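Local coordinates for protein 2-C-methyl-D-erythritol 4-phosphate cytidylyltransferase (Anaerococcus prevotii, PDB 4KT7) that probably catalyses the transfer of a cytidylyl group from CTP to 2-C-methyl-D-erythritol 4-phosphate, a step of the DXP route to isoprenoids, at residues L105-D110 and L122-A127; S214-T219 and I225-Y230. All blocks are in the same frame, centred on the assembly; numbering follows the deposited sequence.

Interaction 1 of 2, residues L105-D110 and L122-A127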
# COMPACT_ATOMS: atom_id res chain seq x y z
N LEU A 105 -3.25 -24.19 18.97
CA LEU A 105 -3.33 -23.26 17.84
C LEU A 105 -3.13 -21.83 18.34
O LEU A 105 -3.62 -21.49 19.41
CB LEU A 105 -4.70 -23.37 17.16
CG LEU A 105 -5.08 -24.73 16.58
CD1 LEU A 105 -6.57 -24.79 16.23
CD2 LEU A 105 -4.23 -25.06 15.35
N VAL A 106 -2.41 -21.00 17.59
CA VAL A 106 -2.19 -19.63 18.04
C VAL A 106 -2.46 -18.64 16.92
O VAL A 106 -1.97 -18.81 15.79
CB VAL A 106 -0.77 -19.42 18.63
CG1 VAL A 106 0.29 -19.93 17.69
CG2 VAL A 106 -0.51 -17.94 18.94
N LEU A 107 -3.27 -17.64 17.23
CA LEU A 107 -3.52 -16.52 16.33
C LEU A 107 -2.77 -15.30 16.86
O LEU A 107 -2.74 -15.05 18.07
CB LEU A 107 -5.04 -16.26 16.26
CG LEU A 107 -5.58 -15.04 15.51
CD1 LEU A 107 -6.93 -15.38 14.87
CD2 LEU A 107 -5.74 -13.84 16.45
N THR A 108 -2.13 -14.54 15.97
CA THR A 108 -1.43 -13.34 16.39
C THR A 108 -2.11 -12.15 15.73
O THR A 108 -2.66 -12.30 14.64
CB THR A 108 0.05 -13.37 15.97
OG1 THR A 108 0.13 -13.44 14.54
CG2 THR A 108 0.71 -14.60 16.55
N HIS A 109 -2.09 -10.99 16.37
CA HIS A 109 -2.69 -9.80 15.75
C HIS A 109 -2.08 -8.55 16.35
O HIS A 109 -1.77 -8.53 17.56
CB HIS A 109 -4.20 -9.79 15.96
CG HIS A 109 -4.90 -8.62 15.32
ND1 HIS A 109 -5.11 -8.53 13.95
CD2 HIS A 109 -5.45 -7.51 15.86
CE1 HIS A 109 -5.78 -7.42 13.69
NE2 HIS A 109 -5.99 -6.78 14.82
N ASP A 110 -1.91 -7.51 15.52
CA ASP A 110 -1.34 -6.24 15.97
C ASP A 110 -2.36 -5.47 16.80
O ASP A 110 -3.47 -5.19 16.33
CB ASP A 110 -0.96 -5.33 14.78
CG ASP A 110 0.11 -5.94 13.88
OD1 ASP A 110 0.92 -6.77 14.37
OD2 ASP A 110 0.16 -5.56 12.68
N LEU A 122 -12.55 -15.03 12.53
CA LEU A 122 -13.18 -16.34 12.33
C LEU A 122 -12.69 -17.00 11.05
O LEU A 122 -12.42 -18.21 11.03
CB LEU A 122 -14.70 -16.20 12.29
CG LEU A 122 -15.37 -15.76 13.60
CD1 LEU A 122 -16.89 -15.60 13.43
CD2 LEU A 122 -15.07 -16.77 14.70
N LYS A 123 -12.55 -16.23 9.98
CA LYS A 123 -12.06 -16.77 8.71
C LYS A 123 -10.64 -17.27 8.84
O LYS A 123 -10.27 -18.30 8.26
CB LYS A 123 -12.14 -15.72 7.60
CG LYS A 123 -13.56 -15.50 7.07
CD LYS A 123 -13.68 -14.11 6.44
CE LYS A 123 -12.72 -13.94 5.27
NZ LYS A 123 -12.64 -12.53 4.74
N THR A 124 -9.83 -16.53 9.59
CA THR A 124 -8.45 -16.93 9.81
C THR A 124 -8.41 -18.21 10.63
O THR A 124 -7.67 -19.14 10.31
CB THR A 124 -7.68 -15.81 10.55
OG1 THR A 124 -7.83 -14.60 9.81
CG2 THR A 124 -6.21 -16.14 10.66
N ILE A 125 -9.22 -18.29 11.68
CA ILE A 125 -9.30 -19.51 12.49
C ILE A 125 -9.79 -20.73 11.67
O ILE A 125 -9.19 -21.81 11.73
CB ILE A 125 -10.19 -19.28 13.74
CG1 ILE A 125 -9.47 -18.35 14.72
CG2 ILE A 125 -10.57 -20.59 14.45
CD1 ILE A 125 -10.33 -18.00 15.93
N ASN A 126 -10.84 -20.55 10.89
CA ASN A 126 -11.36 -21.66 10.08
C ASN A 126 -10.38 -22.18 9.03
O ASN A 126 -10.47 -23.33 8.62
CB ASN A 126 -12.71 -21.31 9.45
CG ASN A 126 -13.83 -21.27 10.49
OD1 ASN A 126 -13.70 -21.82 11.59
ND2 ASN A 126 -14.93 -20.62 10.13
N ALA A 127 -9.44 -21.35 8.59
CA ALA A 127 -8.44 -21.83 7.64
C ALA A 127 -7.46 -22.81 8.31
O ALA A 127 -6.78 -23.58 7.63
CB ALA A 127 -7.71 -20.66 7.01
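Leu107, on strand 105-110, sends one methyl across to Ile125 on helix 118-127, and this pair carries a small, fully buried strand-to-helix contact. It belongs to a beta-alpha-beta crossover: the chain leaves strand 105-110, runs through the helix and returns in strand 133-139, parallel to the first, with strand 168-172 lying antiparallel between them. The example shows how a strand and the helix that follows it can be joined by side chains alone, the backbones staying well apart, with 7.6 Å between the CA atoms of Leu107 and Ile125.

Conformation decides which atoms meet. Leu107 carries CG anti to its backbone N (chi1 173°), reaching out from the strand, and a chi2 of 147°, displaced from a fully staggered value, places CD1 as the branch nearer the helix. That methyl lies 3.9 Å from CG1 of Ile125. The isoleucine leaves its CA across the line to the strand rather than along it, yet with CG1 anti to the carbonyl carbon (chi1 -71°) the longer branch swings back toward the sheet, and the two side chains cross at about a right angle. The touch is thus methyl against methylene. Ile125 also rests on Ile10 of the adjoining strand 10-16, while Phe121, one turn earlier in the helix, meets the ring of His109 edge-to-face.

The same methyl of Leu107 is also approached by Thr124, whose two branches have separate tasks. The hydroxyl OG1 is hydrogen-bonded to the carbonyl O of Leu120 within the helix, and Pro168, Val134 and Thr136 of the neighbouring strands pack on this residue. The methyl branch CG2 faces the leucine, 4.3 Å from CD1 of Leu107.

Interaction 2 of 2, residues S214-T219 and I225-Y230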
# COMPACT_ATOMS: atom_id res chain seq x y z
N SER A 214 -9.90 -1.84 4.90
CA SER A 214 -10.09 -0.98 6.06
C SER A 214 -9.20 -1.35 7.26
O SER A 214 -9.06 -0.56 8.18
CB SER A 214 -11.56 -1.00 6.49
OG SER A 214 -12.00 -2.34 6.67
N ASN A 215 -8.62 -2.54 7.24
CA ASN A 215 -7.84 -3.04 8.39
C ASN A 215 -6.42 -2.45 8.43
O ASN A 215 -5.42 -3.17 8.37
CB ASN A 215 -7.80 -4.57 8.35
CG ASN A 215 -7.19 -5.19 9.60
OD1 ASN A 215 -7.16 -4.57 10.68
ND2 ASN A 215 -6.71 -6.43 9.46
N ILE A 216 -6.34 -1.13 8.56
CA ILE A 216 -5.05 -0.44 8.53
C ILE A 216 -4.35 -0.43 9.89
O ILE A 216 -5.00 -0.55 10.94
CB ILE A 216 -5.24 0.99 8.06
CG1 ILE A 216 -6.19 1.71 9.02
CG2 ILE A 216 -5.83 0.99 6.65
CD1 ILE A 216 -6.25 3.22 8.83
N LYS A 217 -3.03 -0.26 9.86
CA LYS A 217 -2.20 -0.10 11.06
C LYS A 217 -2.21 1.37 11.50
O LYS A 217 -2.09 2.28 10.66
CB LYS A 217 -0.77 -0.51 10.71
CG LYS A 217 0.01 -1.20 11.81
CD LYS A 217 1.46 -1.38 11.40
CE LYS A 217 2.21 -2.36 12.30
NZ LYS A 217 2.36 -1.89 13.71
N ILE A 218 -2.35 1.62 12.80
CA ILE A 218 -2.37 2.99 13.31
C ILE A 218 -1.09 3.31 14.09
O ILE A 218 -0.96 2.90 15.24
CB ILE A 218 -3.57 3.25 14.25
CG1 ILE A 218 -4.88 2.78 13.62
CG2 ILE A 218 -3.64 4.73 14.64
CD1 ILE A 218 -5.17 3.39 12.29
N THR A 219 -0.16 4.02 13.46
CA THR A 219 1.09 4.39 14.13
C THR A 219 1.42 5.89 14.03
O THR A 219 1.81 6.51 15.02
CB THR A 219 2.29 3.55 13.63
OG1 THR A 219 2.38 3.65 12.20
CG2 THR A 219 2.12 2.07 14.02
N ILE A 225 -5.44 10.64 11.53
CA ILE A 225 -6.26 11.47 10.65
C ILE A 225 -7.06 10.58 9.70
O ILE A 225 -8.27 10.78 9.53
CB ILE A 225 -5.39 12.47 9.84
CG1 ILE A 225 -4.57 13.38 10.76
CG2 ILE A 225 -6.24 13.32 8.90
CD1 ILE A 225 -5.37 14.06 11.86
N PHE A 226 -6.41 9.58 9.11
CA PHE A 226 -7.07 8.70 8.16
C PHE A 226 -8.11 7.82 8.85
O PHE A 226 -9.21 7.60 8.32
CB PHE A 226 -6.03 7.84 7.42
CG PHE A 226 -6.48 7.37 6.07
CD1 PHE A 226 -6.34 8.19 4.95
CD2 PHE A 226 -7.05 6.12 5.90
CE1 PHE A 226 -6.76 7.77 3.70
CE2 PHE A 226 -7.46 5.69 4.65
CZ PHE A 226 -7.32 6.51 3.55
N ALA A 227 -7.78 7.32 10.04
CA ALA A 227 -8.70 6.44 10.77
C ALA A 227 -9.96 7.21 11.15
O ALA A 227 -11.06 6.70 10.98
CB ALA A 227 -8.03 5.86 12.00
N ASN A 228 -9.80 8.43 11.65
CA ASN A 228 -10.95 9.26 11.98
C ASN A 228 -11.87 9.57 10.79
O ASN A 228 -13.10 9.59 10.94
CB ASN A 228 -10.52 10.55 12.68
CG ASN A 228 -10.15 10.32 14.14
OD1 ASN A 228 -10.71 9.45 14.81
ND2 ASN A 228 -9.21 11.12 14.64
N ALA A 229 -11.29 9.80 9.62
CA ALA A 229 -12.08 10.07 8.41
C ALA A 229 -12.85 8.83 7.96
O ALA A 229 -13.96 8.94 7.44
CB ALA A 229 -11.21 10.61 7.28
N TYR A 230 -12.26 7.65 8.16
CA TYR A 230 -12.94 6.38 7.91
C TYR A 230 -14.14 6.20 8.84
O TYR A 230 -15.22 5.79 8.40
CB TYR A 230 -11.96 5.20 8.06
CG TYR A 230 -12.62 3.85 8.30
CD1 TYR A 230 -13.32 3.21 7.28
CD2 TYR A 230 -12.50 3.21 9.52
CE1 TYR A 230 -13.89 1.96 7.49
CE2 TYR A 230 -13.07 1.96 9.73
CZ TYR A 230 -13.77 1.34 8.71
OH TYR A 230 -14.35 0.10 8.91
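Ile216 and Ile218, alternate residues of the loop 214-219, both present their CD1 methyls to helix 221-231 in purely apolar contacts. CD1 of Ile218 sits 3.8 Å from CB of Ala227, brought there by a side chain bent at both torsions (chi1 -49°). With CG1 of Ile216 in the crowded position between its backbone N and carbonyl carbon (chi1 59°), CD1 makes the first aromatic contact, reaching the edge of the Phe226 ring, near its plane, 4.2 Å from CD2 of Phe226. More loosely, CD1 of Ile216 lies 4.5 Å from CB of Ala227.

The loop follows strand 206-210, and the helix, the last of the modelled chain, turns back to lie against the loop. Asn215 is the centre of an inverse gamma turn, with a weak hydrogen bond from Ile216 N to Ser214 O, and its ND2 is hydrogen-bonded to Thr167 O and Gln166 OE1. The helix also packs on the second subunit, where Phe226 meets Asp223 of that chain.

A second aromatic contact, this one oblique to the ring, joins Ser214 to Tyr230. CB of Ser214 comes within 3.9 Å of CE1 of Tyr230, and the phenol ring also meets Phe115, the planes inclined at about 60°. With an alanine in place of Tyr230, Ser214 would probably lose its cover and Phe115 its aromatic neighbour. The two hydroxyls stand apart, OG of Ser214 being 4.1 Å from OH of Tyr230.

In the fold
Followed from the N terminus, the chain first completes interaction 1, where strand 105-110 and the helix after it close a loop of eleven residues inside the main sheet-and-helix body. Only after strands 133-139, 162-166, 168-172 and 206-210 does interaction 2 open, a shorter closure of five residues that lays the final helix on the loop before it. The two contacts stand in series, neither nested nor crossing, with centres about 22 Å apart. They nevertheless touch at one point: OD2 of Asp110, salt-bridged to Arg113, packs 3.8 Å from CE of Lys217, so the end of the strand adjoins the loop that leads into the last helix, and that helix in turn packs on the second subunit.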